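Transcriptional repressor of the blcABC operon (Agrobacterium tumefaciens, PDB 3MQ0) represses transcription of the blcABC operon, probably by binding DNA through an IclR-type winged helix-turn-helix domain, and is regulated through its oligomerization. Local coordinates at residues B[38-43]-B[83-88]; B[34-39]-B[73-78]; B[152-157]-B[182-187]; B[156-161]-B[212-217]; B[101-106]-B[132-137]. All blocks are in the same frame, centred on the assembly; numbering follows the deposited sequence.

Contact 1 of 5, residues B[38-43]-B[83-88]; sequences LVAGSP and LRIGPH
Val39 carries most of this contact, and it can be traced outward from CB. Its CB points from the helix at the strand and sits 4.0 Å from Ile85 CD1. With CG1 anti to the backbone N (chi1 172°), that methyl is driven straight at the strand backbone. Val39 CG1 stops 3.6 Å from Ile85 N. The same Val39 CG1 lies 3.8 Å from Arg84 CA, with the carbonyl of Leu83 a little further off. The fit is therefore methyl against main chain, all van der Waals.

Ile85 completes it from the strand side. Its CG1 lies beside its own backbone N (chi1 -58°) and the chain bends again at chi2 (-66°), which brings the tip back to the helix. Ile85 CD1 meets Val39 CG1 at 3.8 Å and reaches along to Ala40 CB at 4.2 Å, so one methyl spans two successive helix residues.

In the winged helix-turn-helix fold, this packs the C-terminal part of helix 27-41 against wing strand 82-85. Leu51 of helix 48-52 touches both Val39 and Leu83, while Leu66 and Thr70 of helix 59-71 cover Leu83. Phe96 of the second subunit packs on Ile85.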
# COMPACT_ATOMS: atom_id res chain seq x y z
N LEU B 38 0.05 0.80 -17.89
CA LEU B 38 0.11 -0.48 -18.59
C LEU B 38 0.99 -1.47 -17.86
O LEU B 38 0.63 -2.63 -17.69
CB LEU B 38 0.62 -0.29 -20.01
CG LEU B 38 -0.41 0.25 -21.00
CD1 LEU B 38 0.30 0.88 -22.18
CD2 LEU B 38 -1.34 -0.87 -21.45
N VAL B 39 2.15 -1.01 -17.41
CA VAL B 39 3.06 -1.86 -16.66
C VAL B 39 2.44 -2.29 -15.34
O VAL B 39 2.53 -3.44 -14.93
CB VAL B 39 4.41 -1.16 -16.43
CG1 VAL B 39 5.29 -1.96 -15.49
CG2 VAL B 39 5.10 -0.92 -17.77
N ALA B 40 1.78 -1.35 -14.67
CA ALA B 40 1.22 -1.66 -13.37
C ALA B 40 0.11 -2.69 -13.48
O ALA B 40 -0.06 -3.53 -12.60
CB ALA B 40 0.71 -0.38 -12.70
N GLY B 41 -0.62 -2.64 -14.59
CA GLY B 41 -1.78 -3.50 -14.79
C GLY B 41 -1.51 -4.83 -15.46
O GLY B 41 -2.41 -5.65 -15.59
N SER B 42 -0.27 -5.06 -15.89
CA SER B 42 0.09 -6.33 -16.53
C SER B 42 0.72 -7.30 -15.53
O SER B 42 1.74 -6.99 -14.91
CB SER B 42 1.05 -6.09 -17.70
OG SER B 42 1.38 -7.31 -18.32
N PRO B 43 0.13 -8.50 -15.39
CA PRO B 43 0.69 -9.53 -14.50
C PRO B 43 1.99 -10.08 -15.09
O PRO B 43 2.80 -10.66 -14.37
CB PRO B 43 -0.38 -10.63 -14.50
CG PRO B 43 -1.56 -10.06 -15.22
CD PRO B 43 -1.05 -8.99 -16.12
N LEU B 83 10.38 -4.51 -18.48
CA LEU B 83 10.31 -3.29 -17.70
C LEU B 83 9.31 -3.50 -16.59
O LEU B 83 8.30 -4.18 -16.76
CB LEU B 83 9.92 -2.13 -18.61
CG LEU B 83 10.99 -1.79 -19.65
CD1 LEU B 83 10.42 -0.92 -20.75
CD2 LEU B 83 12.18 -1.11 -18.99
N ARG B 84 9.60 -2.94 -15.42
CA ARG B 84 8.68 -3.04 -14.30
C ARG B 84 8.62 -1.69 -13.62
O ARG B 84 9.48 -0.85 -13.85
CB ARG B 84 9.15 -4.14 -13.33
CG ARG B 84 9.24 -5.48 -14.04
CD ARG B 84 10.06 -6.56 -13.33
NE ARG B 84 10.40 -7.61 -14.30
CZ ARG B 84 10.88 -8.81 -13.99
NH1 ARG B 84 11.07 -9.15 -12.72
NH2 ARG B 84 11.16 -9.68 -14.95
N ILE B 85 7.60 -1.49 -12.80
CA ILE B 85 7.53 -0.26 -12.03
C ILE B 85 8.75 -0.12 -11.12
O ILE B 85 9.14 -1.08 -10.45
CB ILE B 85 6.27 -0.22 -11.15
CG1 ILE B 85 5.00 -0.37 -12.01
CG2 ILE B 85 6.23 1.06 -10.32
CD1 ILE B 85 4.77 0.80 -12.96
N GLY B 86 9.34 1.07 -11.09
CA GLY B 86 10.45 1.36 -10.20
C GLY B 86 9.95 1.56 -8.78
O GLY B 86 8.83 2.00 -8.58
N PRO B 87 10.78 1.23 -7.79
CA PRO B 87 10.39 1.29 -6.37
C PRO B 87 10.14 2.71 -5.88
O PRO B 87 9.56 2.89 -4.81
CB PRO B 87 11.59 0.69 -5.65
CG PRO B 87 12.72 0.83 -6.62
CD PRO B 87 12.13 0.67 -7.96
N HIS B 88 10.58 3.71 -6.64
CA HIS B 88 10.45 5.09 -6.18
C HIS B 88 8.99 5.51 -6.03
O HIS B 88 8.67 6.39 -5.23
CB HIS B 88 11.18 6.05 -7.12
CG HIS B 88 11.31 7.44 -6.59
ND1 HIS B 88 12.21 7.77 -5.60
CD2 HIS B 88 10.65 8.58 -6.90
CE1 HIS B 88 12.11 9.06 -5.33
NE2 HIS B 88 11.16 9.57 -6.10

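Contact 2 of 5, residues B[34-39]-B[73-78]; sequences RILDLV and DLLARS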
# COMPACT_ATOMS: atom_id res chain seq x y z
N ARG B 34 0.56 6.81 -19.30
CA ARG B 34 -0.04 5.65 -19.98
C ARG B 34 0.82 4.39 -19.85
O ARG B 34 0.31 3.28 -19.59
CB ARG B 34 -0.31 5.98 -21.44
CG ARG B 34 -0.85 4.82 -22.26
CD ARG B 34 -1.30 5.33 -23.63
NE ARG B 34 -1.24 6.79 -23.70
CZ ARG B 34 -2.24 7.60 -23.36
NH1 ARG B 34 -3.39 7.10 -22.93
NH2 ARG B 34 -2.07 8.92 -23.44
N ILE B 35 2.13 4.55 -20.03
CA ILE B 35 3.08 3.45 -19.89
C ILE B 35 3.09 2.90 -18.47
O ILE B 35 3.06 1.69 -18.29
CB ILE B 35 4.52 3.90 -20.27
CG1 ILE B 35 4.60 4.13 -21.78
CG2 ILE B 35 5.55 2.86 -19.86
CD1 ILE B 35 5.83 4.95 -22.18
N LEU B 36 3.13 3.77 -17.47
CA LEU B 36 3.11 3.28 -16.10
C LEU B 36 1.82 2.53 -15.79
O LEU B 36 1.84 1.50 -15.12
CB LEU B 36 3.35 4.41 -15.09
CG LEU B 36 4.80 4.92 -15.18
CD1 LEU B 36 4.90 6.30 -14.56
CD2 LEU B 36 5.80 3.97 -14.51
N ASP B 37 0.70 3.03 -16.30
CA ASP B 37 -0.55 2.32 -16.08
C ASP B 37 -0.53 0.92 -16.70
O ASP B 37 -1.05 -0.03 -16.12
CB ASP B 37 -1.73 3.12 -16.62
CG ASP B 37 -2.05 4.34 -15.77
OD1 ASP B 37 -1.53 4.47 -14.63
OD2 ASP B 37 -2.86 5.17 -16.24
N LEU B 38 0.05 0.80 -17.89
CA LEU B 38 0.11 -0.48 -18.59
C LEU B 38 0.99 -1.47 -17.86
O LEU B 38 0.63 -2.63 -17.69
CB LEU B 38 0.62 -0.29 -20.01
CG LEU B 38 -0.41 0.25 -21.00
CD1 LEU B 38 0.30 0.88 -22.18
CD2 LEU B 38 -1.34 -0.87 -21.45
N VAL B 39 2.15 -1.01 -17.41
CA VAL B 39 3.06 -1.86 -16.66
C VAL B 39 2.44 -2.29 -15.34
O VAL B 39 2.53 -3.44 -14.93
CB VAL B 39 4.41 -1.16 -16.43
CG1 VAL B 39 5.29 -1.96 -15.49
CG2 VAL B 39 5.10 -0.92 -17.77
N ASP B 73 14.07 6.45 -13.14
CA ASP B 73 13.69 5.47 -12.12
C ASP B 73 12.17 5.30 -11.96
O ASP B 73 11.69 4.68 -11.00
CB ASP B 73 14.37 5.77 -10.78
CG ASP B 73 15.90 5.75 -10.88
OD1 ASP B 73 16.44 4.93 -11.66
OD2 ASP B 73 16.55 6.57 -10.19
N LEU B 74 11.40 5.82 -12.91
CA LEU B 74 9.98 5.48 -12.97
C LEU B 74 9.81 4.00 -13.30
O LEU B 74 8.91 3.33 -12.77
CB LEU B 74 9.27 6.34 -14.02
CG LEU B 74 9.31 7.84 -13.72
CD1 LEU B 74 8.84 8.58 -14.94
CD2 LEU B 74 8.44 8.17 -12.50
N LEU B 75 10.65 3.49 -14.21
CA LEU B 75 10.70 2.08 -14.55
C LEU B 75 12.07 1.51 -14.18
O LEU B 75 13.06 2.24 -14.12
CB LEU B 75 10.50 1.86 -16.06
CG LEU B 75 9.21 2.38 -16.69
CD1 LEU B 75 9.26 2.33 -18.22
CD2 LEU B 75 7.98 1.64 -16.16
N ALA B 76 12.09 0.21 -13.95
CA ALA B 76 13.31 -0.55 -13.76
C ALA B 76 13.40 -1.55 -14.91
O ALA B 76 12.41 -2.17 -15.28
CB ALA B 76 13.27 -1.28 -12.44
N ARG B 77 14.60 -1.71 -15.46
CA ARG B 77 14.79 -2.65 -16.55
C ARG B 77 15.47 -3.93 -16.07
O ARG B 77 16.56 -3.87 -15.52
CB ARG B 77 15.65 -2.00 -17.63
CG ARG B 77 15.84 -2.86 -18.87
CD ARG B 77 16.69 -2.13 -19.89
NE ARG B 77 16.84 -2.91 -21.12
CZ ARG B 77 17.73 -3.88 -21.27
NH1 ARG B 77 18.53 -4.21 -20.27
NH2 ARG B 77 17.81 -4.54 -22.43
N SER B 78 14.84 -5.09 -16.28
CA SER B 78 15.44 -6.37 -15.90
C SER B 78 16.50 -6.82 -16.91
O SER B 78 16.62 -6.26 -18.00
CB SER B 78 14.37 -7.45 -15.74
OG SER B 78 13.49 -7.14 -14.66
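Helix 34-39 passes strand 75-77 with their short axes 11.2 Å apart at closest and 63° between their directions, a spacing bridged by aliphatic side chains from both segments. Leu36 bridges from the helix: CG lies beside its backbone N (chi1 -69°), and the CD2 branch runs on to the strand. There Leu36 CD2 meets Leu75 CD2 at 3.6 Å, the two side chains crossing obliquely, and comes equally near the carbonyl Leu74 O, also 3.6 Å. The CB of Leu74 lies 4.2 Å from that same Leu36 CD2, so the methyl rests against backbone and side chain together.

Leu75 divides its two branches. Its CD1 faces Ile35 CG2 at 4.1 Å, the side chains crossing near a right angle, while its CD2 also touches Val39 CG2 at 4.2 Å, the branch of the valine that lies beside the backbone N. Leu75 thus faces Ile35, Leu36 and Val39, all on one side of the helix.

Just before the strand, helix 59-71 has ended and Asp73 takes positive phi in a Schellman motif. Met69 of that helix packs on Ile35, Leu36 and Leu75, and Ile85 of neighbouring strand 82-85 touches Leu36 and Val39, closing the hydrophobic centre of the winged helix-turn-helix.

Contact 3 of 5, residues B[152-157]-B[182-187]; sequences RLPAPF and QPLTSR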
# COMPACT_ATOMS: atom_id res chain seq x y z
N ARG B 152 -22.09 10.68 19.28
CA ARG B 152 -22.30 9.24 19.01
C ARG B 152 -23.77 8.88 18.96
O ARG B 152 -24.57 9.41 19.73
CB ARG B 152 -21.67 8.38 20.11
CG ARG B 152 -20.21 8.69 20.34
CD ARG B 152 -19.53 7.78 21.35
NE ARG B 152 -18.09 8.00 21.24
CZ ARG B 152 -17.22 7.11 20.79
NH1 ARG B 152 -17.61 5.90 20.45
NH2 ARG B 152 -15.93 7.44 20.71
N LEU B 153 -24.12 7.96 18.06
CA LEU B 153 -25.47 7.40 17.98
C LEU B 153 -25.38 5.89 17.74
O LEU B 153 -24.37 5.41 17.22
CB LEU B 153 -26.26 8.05 16.85
CG LEU B 153 -26.75 9.47 17.15
CD1 LEU B 153 -27.49 10.04 15.93
CD2 LEU B 153 -27.66 9.46 18.35
N PRO B 154 -26.43 5.13 18.09
CA PRO B 154 -26.45 3.69 17.80
C PRO B 154 -26.41 3.40 16.31
O PRO B 154 -27.25 3.89 15.56
CB PRO B 154 -27.78 3.21 18.38
CG PRO B 154 -28.16 4.26 19.39
CD PRO B 154 -27.62 5.56 18.85
N ALA B 155 -25.43 2.62 15.88
CA ALA B 155 -25.29 2.25 14.48
C ALA B 155 -26.55 1.64 13.85
O ALA B 155 -26.83 1.88 12.68
CB ALA B 155 -24.10 1.32 14.29
N PRO B 156 -27.31 0.84 14.62
CA PRO B 156 -28.45 0.20 13.94
C PRO B 156 -29.54 1.17 13.51
O PRO B 156 -30.32 0.82 12.63
CB PRO B 156 -29.01 -0.75 15.01
CG PRO B 156 -27.82 -1.09 15.84
CD PRO B 156 -27.03 0.21 15.92
N PHE B 157 -29.60 2.36 14.12
CA PHE B 157 -30.67 3.31 13.84
C PHE B 157 -30.34 4.36 12.75
O PHE B 157 -31.25 4.93 12.14
CB PHE B 157 -31.08 4.04 15.13
CG PHE B 157 -31.48 3.12 16.28
CD1 PHE B 157 -31.99 1.85 16.06
CD2 PHE B 157 -31.37 3.56 17.59
CE1 PHE B 157 -32.36 1.03 17.11
CE2 PHE B 157 -31.73 2.74 18.67
CZ PHE B 157 -32.23 1.47 18.41
N GLN B 182 -31.74 0.08 22.98
CA GLN B 182 -33.11 0.51 23.18
C GLN B 182 -33.52 1.55 22.13
O GLN B 182 -32.70 2.36 21.71
CB GLN B 182 -33.28 1.11 24.58
CG GLN B 182 -33.08 0.12 25.73
CD GLN B 182 -34.19 -0.91 25.82
OE1 GLN B 182 -35.38 -0.57 25.91
NE2 GLN B 182 -33.82 -2.19 25.78
N PRO B 183 -34.80 1.54 21.72
CA PRO B 183 -35.26 2.44 20.65
C PRO B 183 -35.17 3.93 21.00
O PRO B 183 -35.35 4.30 22.16
CB PRO B 183 -36.73 2.03 20.46
CG PRO B 183 -37.12 1.39 21.75
CD PRO B 183 -35.88 0.68 22.23
N LEU B 184 -34.90 4.77 20.01
CA LEU B 184 -34.93 6.22 20.19
C LEU B 184 -36.32 6.77 19.87
O LEU B 184 -36.76 7.75 20.48
CB LEU B 184 -33.87 6.92 19.34
CG LEU B 184 -32.41 6.63 19.72
CD1 LEU B 184 -31.46 7.58 19.00
CD2 LEU B 184 -32.21 6.71 21.23
N THR B 185 -37.00 6.14 18.92
CA THR B 185 -38.35 6.56 18.52
C THR B 185 -39.20 5.31 18.35
O THR B 185 -38.70 4.20 18.50
CB THR B 185 -38.34 7.34 17.17
OG1 THR B 185 -38.12 6.43 16.09
CG2 THR B 185 -37.26 8.41 17.16
N SER B 186 -40.48 5.49 18.03
CA SER B 186 -41.37 4.36 17.78
C SER B 186 -41.05 3.67 16.46
O SER B 186 -41.63 2.63 16.15
CB SER B 186 -42.82 4.82 17.79
OG SER B 186 -43.09 5.71 16.72
N ARG B 187 -40.13 4.24 15.68
CA ARG B 187 -39.76 3.63 14.40
C ARG B 187 -38.40 2.96 14.44
O ARG B 187 -38.01 2.28 13.49
CB ARG B 187 -39.75 4.68 13.28
CG ARG B 187 -40.92 5.62 13.31
CD ARG B 187 -41.94 5.24 12.28
NE ARG B 187 -41.36 5.19 10.94
CZ ARG B 187 -42.08 5.04 9.84
NH1 ARG B 187 -43.40 4.94 9.92
NH2 ARG B 187 -41.48 5.00 8.65
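Two kinds of contact join these segments: a polar oxygen against an aromatic edge, and apolar groups against one leucine. In the first, Phe157 points its CB at the 182-187 loop, with CG beside the backbone N (chi1 -55°), and the far end of the ring reaches the loop backbone. Gln182 O lies in the ring plane at its edge, 3.2 Å from Phe157 CE2 and 3.5 Å from Phe157 CZ. The electropositive rim hydrogens would suit such a carbonyl, although the attraction is a weak one.

The apolar part centres on Leu184, which crosses Phe157 obliquely. Leu184 CG sits 3.9 Å from Phe157 CD2, and one branch continues past the ring: Leu184 CD1 comes within 4.3 Å of Leu153 CD2 and equally near Pro154 CD. Pro183 adds only its backbone, with CA 3.9 Å from Phe157 CZ.

Within the loop, Thr185 OG1 accepts from Arg187 N at 3.0 Å, an ST turn that bends the chain just after Leu184.

The contact lies at an edge of the effector-domain sheet, where strand 152-154, beside strand 130-137, is outermost within this chain. The loop leads from helix 170-176 towards helix 192-205, and Ile214 of another loop packs on both Phe157 and Leu184.

Contact 4 of 5, residues B[156-161]-B[212-217]; sequences PFTATG and GQIREG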
# COMPACT_ATOMS: atom_id res chain seq x y z
N PRO B 156 -27.31 0.84 14.62
CA PRO B 156 -28.45 0.20 13.94
C PRO B 156 -29.54 1.17 13.51
O PRO B 156 -30.32 0.82 12.63
CB PRO B 156 -29.01 -0.75 15.01
CG PRO B 156 -27.82 -1.09 15.84
CD PRO B 156 -27.03 0.21 15.92
N PHE B 157 -29.60 2.36 14.12
CA PHE B 157 -30.67 3.31 13.84
C PHE B 157 -30.34 4.36 12.75
O PHE B 157 -31.25 4.93 12.14
CB PHE B 157 -31.08 4.04 15.13
CG PHE B 157 -31.48 3.12 16.28
CD1 PHE B 157 -31.99 1.85 16.06
CD2 PHE B 157 -31.37 3.56 17.59
CE1 PHE B 157 -32.36 1.03 17.11
CE2 PHE B 157 -31.73 2.74 18.67
CZ PHE B 157 -32.23 1.47 18.41
N THR B 158 -29.07 4.64 12.50
CA THR B 158 -28.72 5.72 11.58
C THR B 158 -28.53 5.21 10.15
O THR B 158 -28.28 4.02 9.95
CB THR B 158 -27.39 6.42 12.01
OG1 THR B 158 -26.33 5.47 11.99
CG2 THR B 158 -27.49 6.98 13.43
N ALA B 159 -28.62 6.10 9.16
CA ALA B 159 -28.41 5.66 7.78
C ALA B 159 -26.96 5.23 7.56
O ALA B 159 -26.71 4.19 6.97
CB ALA B 159 -28.80 6.76 6.78
N THR B 160 -25.99 6.02 8.05
CA THR B 160 -24.59 5.58 7.91
C THR B 160 -24.33 4.30 8.67
O THR B 160 -23.54 3.47 8.21
CB THR B 160 -23.56 6.62 8.40
OG1 THR B 160 -23.79 6.93 9.77
CG2 THR B 160 -23.61 7.90 7.56
N GLY B 161 -24.96 4.16 9.84
CA GLY B 161 -24.82 2.98 10.67
C GLY B 161 -25.29 1.72 9.94
O GLY B 161 -24.60 0.72 9.92
N GLY B 212 -36.92 8.03 10.15
CA GLY B 212 -37.37 8.49 11.46
C GLY B 212 -36.99 7.62 12.65
O GLY B 212 -37.70 7.60 13.66
N GLN B 213 -35.86 6.93 12.54
CA GLN B 213 -35.37 6.06 13.62
C GLN B 213 -34.53 6.77 14.67
O GLN B 213 -34.19 6.19 15.70
CB GLN B 213 -34.60 4.87 13.04
CG GLN B 213 -35.49 4.04 12.12
CD GLN B 213 -34.90 2.69 11.79
OE1 GLN B 213 -34.12 2.12 12.56
NE2 GLN B 213 -35.29 2.16 10.63
N ILE B 214 -34.17 8.03 14.40
CA ILE B 214 -33.41 8.85 15.34
C ILE B 214 -34.26 10.00 15.86
O ILE B 214 -34.32 10.27 17.06
CB ILE B 214 -32.16 9.45 14.66
CG1 ILE B 214 -31.19 8.35 14.24
CG2 ILE B 214 -31.49 10.46 15.59
CD1 ILE B 214 -30.66 7.52 15.40
N ARG B 215 -34.91 10.69 14.93
CA ARG B 215 -35.87 11.73 15.28
C ARG B 215 -37.11 11.56 14.44
O ARG B 215 -37.03 11.34 13.24
CB ARG B 215 -35.29 13.12 15.04
CG ARG B 215 -34.41 13.66 16.15
CD ARG B 215 -34.47 15.18 16.21
NE ARG B 215 -33.46 15.75 17.10
CZ ARG B 215 -33.56 15.80 18.42
NH1 ARG B 215 -34.64 15.33 19.03
NH2 ARG B 215 -32.58 16.34 19.14
N GLU B 216 -38.27 11.69 15.07
CA GLU B 216 -39.51 11.65 14.32
C GLU B 216 -39.51 12.77 13.28
O GLU B 216 -39.14 13.91 13.58
CB GLU B 216 -40.71 11.76 15.26
CG GLU B 216 -40.60 10.84 16.47
CD GLU B 216 -41.93 10.28 16.91
OE1 GLU B 216 -42.82 11.09 17.28
OE2 GLU B 216 -42.10 9.04 16.87
N GLY B 217 -39.91 12.44 12.06
CA GLY B 217 -39.97 13.41 10.99
C GLY B 217 -38.67 13.63 10.24
O GLY B 217 -38.64 14.37 9.27
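Ile214 makes the tightest apolar touch here: its CD1 lies 3.5 Å from Phe157 CB and 3.8 Å from Thr158 CG2. Two bends in its chain, the second at chi2 (-62°), turn that tip in between Phe157 CB and Thr158 CG2. Beside it Gln213 lays its CB 3.5 Å from Phe157 O. The rest of the glutamine is extended beyond CG and crosses the phenylalanine at about a right angle, the ring and amide planes 58° apart. Its OE1 passes 4.1 Å from Phe157 CD1 without bonding to the segment.

Further bonds position these groups. Thr158 holds OG1 in the crowded position between its backbone N and carbonyl carbon (chi1 61°), and from there caps helix 159-165, accepting from Gly161 N in a bent bond of 2.9 Å that holds chi1, and so CG2. The amide of Gln213 is held at both ends: NE2 bonds Glu198 OE2, while OE1 accepts from Val189 N and Lys162 NZ.

Such partners pin the amide's rotation, so a buried polar group is satisfied beside an apolar patch. Lysine and glutamate would probably polarise it, and their hydrogen bonds join the 212-217 loop to Lys162 in the first turn of helix 159-165 and to Glu198 of helix 192-205.

Contact 5 of 5, residues B[101-106]-B[132-137]; sequences DIVSTF and VYIGCR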
# COMPACT_ATOMS: atom_id res chain seq x y z
N ASP B 101 -6.65 12.94 4.56
CA ASP B 101 -7.54 13.58 5.52
C ASP B 101 -8.95 13.50 4.97
O ASP B 101 -9.35 14.30 4.14
CB ASP B 101 -7.13 15.04 5.71
CG ASP B 101 -7.91 15.74 6.83
OD1 ASP B 101 -9.08 15.37 7.09
OD2 ASP B 101 -7.34 16.67 7.44
N ILE B 102 -9.70 12.52 5.44
CA ILE B 102 -11.02 12.25 4.87
C ILE B 102 -12.00 13.42 5.07
O ILE B 102 -12.82 13.71 4.19
CB ILE B 102 -11.59 10.93 5.42
CG1 ILE B 102 -12.89 10.56 4.71
CG2 ILE B 102 -11.79 11.00 6.93
CD1 ILE B 102 -13.49 9.29 5.23
N VAL B 103 -11.92 14.10 6.21
CA VAL B 103 -12.86 15.17 6.46
C VAL B 103 -12.66 16.33 5.49
O VAL B 103 -13.63 16.88 4.97
CB VAL B 103 -12.74 15.68 7.92
CG1 VAL B 103 -13.61 16.91 8.13
CG2 VAL B 103 -13.13 14.56 8.88
N SER B 104 -11.42 16.73 5.23
CA SER B 104 -11.20 17.83 4.29
C SER B 104 -11.54 17.39 2.85
O SER B 104 -12.06 18.17 2.07
CB SER B 104 -9.77 18.38 4.38
OG SER B 104 -8.81 17.38 4.06
N THR B 105 -11.26 16.13 2.52
CA THR B 105 -11.63 15.58 1.21
C THR B 105 -13.16 15.63 1.02
O THR B 105 -13.66 16.06 -0.02
CB THR B 105 -11.14 14.12 1.08
OG1 THR B 105 -9.70 14.11 1.17
CG2 THR B 105 -11.56 13.52 -0.26
N PHE B 106 -13.87 15.19 2.04
CA PHE B 106 -15.34 15.26 2.10
C PHE B 106 -15.83 16.70 1.90
O PHE B 106 -16.65 16.95 1.03
CB PHE B 106 -15.76 14.68 3.46
CG PHE B 106 -17.18 15.02 3.89
CD1 PHE B 106 -18.26 14.30 3.40
CD2 PHE B 106 -17.40 15.99 4.85
CE1 PHE B 106 -19.56 14.58 3.85
CE2 PHE B 106 -18.69 16.28 5.29
CZ PHE B 106 -19.77 15.57 4.79
N VAL B 132 -19.76 7.55 14.93
CA VAL B 132 -19.20 8.79 15.48
C VAL B 132 -19.14 9.81 14.36
O VAL B 132 -18.64 9.51 13.27
CB VAL B 132 -17.78 8.55 16.04
CG1 VAL B 132 -17.19 9.85 16.57
CG2 VAL B 132 -17.82 7.47 17.12
N TYR B 133 -19.69 11.00 14.61
CA TYR B 133 -19.75 12.06 13.60
C TYR B 133 -18.41 12.76 13.48
O TYR B 133 -17.92 13.33 14.44
CB TYR B 133 -20.92 13.03 13.88
CG TYR B 133 -22.20 12.30 13.65
CD1 TYR B 133 -22.72 11.48 14.63
CD2 TYR B 133 -22.79 12.29 12.39
CE1 TYR B 133 -23.85 10.71 14.39
CE2 TYR B 133 -23.92 11.52 12.14
CZ TYR B 133 -24.44 10.74 13.15
OH TYR B 133 -25.56 9.97 12.92
N ILE B 134 -17.80 12.68 12.30
CA ILE B 134 -16.51 13.34 12.11
C ILE B 134 -16.56 14.51 11.14
O ILE B 134 -15.61 15.29 11.05
CB ILE B 134 -15.41 12.36 11.66
CG1 ILE B 134 -15.77 11.68 10.34
CG2 ILE B 134 -15.20 11.29 12.74
CD1 ILE B 134 -14.60 10.93 9.70
N GLY B 135 -17.67 14.64 10.42
CA GLY B 135 -17.87 15.77 9.53
C GLY B 135 -19.34 16.09 9.39
O GLY B 135 -20.18 15.21 9.53
N CYS B 136 -19.65 17.36 9.16
CA CYS B 136 -21.05 17.76 9.00
C CYS B 136 -21.14 19.05 8.21
O CYS B 136 -20.54 20.06 8.59
CB CYS B 136 -21.72 17.93 10.36
SG CYS B 136 -23.49 18.41 10.27
N ARG B 137 -21.90 19.03 7.11
CA ARG B 137 -22.18 20.25 6.36
C ARG B 137 -23.66 20.60 6.51
O ARG B 137 -24.53 19.87 6.02
CB ARG B 137 -21.76 20.13 4.89
CG ARG B 137 -21.86 21.47 4.13
CD ARG B 137 -21.68 21.35 2.62
NE ARG B 137 -22.88 20.94 1.87
CZ ARG B 137 -24.14 20.99 2.31
NH1 ARG B 137 -24.42 21.44 3.52
NH2 ARG B 137 -25.11 20.57 1.52
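The Phe106 ring is the main flat group, with Val103 O in its plane at the edge, supplied by its own helix one turn earlier. Across the contact the CE2 corner of the ring makes the nearest approach: Phe106 CE2 comes obliquely within 4.1 Å of Cys136 N and 4.2 Å of Gly135 C. CG is anti to the backbone N, which sends the ring out to the strand, and Gly135, having no side chain, lets it settle there.

The second flat group, the Asp101 carboxylate, serves the helix itself. Ser104 N donates to Asp101 OD1 at 3.3 Å, meeting it from above the carboxylate plane, 64° out, in an almost straight N-cap bond. The backbone carbonyl Asp101 O takes three donors, Thr105 N, Thr105 OG1 and Ser104 OG, both hydroxyls lying above its plane.

Aliphatic groups complete the join. Ile134 keeps CG1 in the crowded position (chi1 60°), carrying CD1 to 3.9 Å from Ile102 CG2, at about a right angle, and to 4.0 Å from Val103 CG2. Val103 CG2 also comes to 3.4 Å from Ile134 O.

Helix 102-110 thus lies on the effector-domain sheet; the axes of 102-106 and 132-137 lie 26° apart, running in nearly the same direction. Ile134 and Gly135 both face Leu123 in a classic beta bulge. Val121 and Leu123 of strand 120-127 and Ile236 of strand 232-241 touch Phe106, Leu264 of helix 247-267 packs on Thr105, and Arg84 NH1 of the second subunit bonds Thr105 OG1.

In the fold
The contacts fall into two groups, one in each domain. Contacts 1 and 2 share Val39 on helix 27-41, with centres about 5 Å apart; paired wing strands join them, Arg84 O lying 2.8 Å from Ala76 N. Contacts 3 and 4 share Phe157, centres about 6 Å apart, and their two loops meet where Thr185 OG1 lies 2.7 Å from Gly212 O. Contact 5, about 22 Å from contact 3 between centres, reaches both through Tyr133, whose OH touches Leu153 and Thr158. Contacts 1 and 3 are about 49 Å apart between centres, on opposite sides of the chain's centre. Contacts 1, 2 and 5 all touch the second subunit, so the dimer interface runs past both domains.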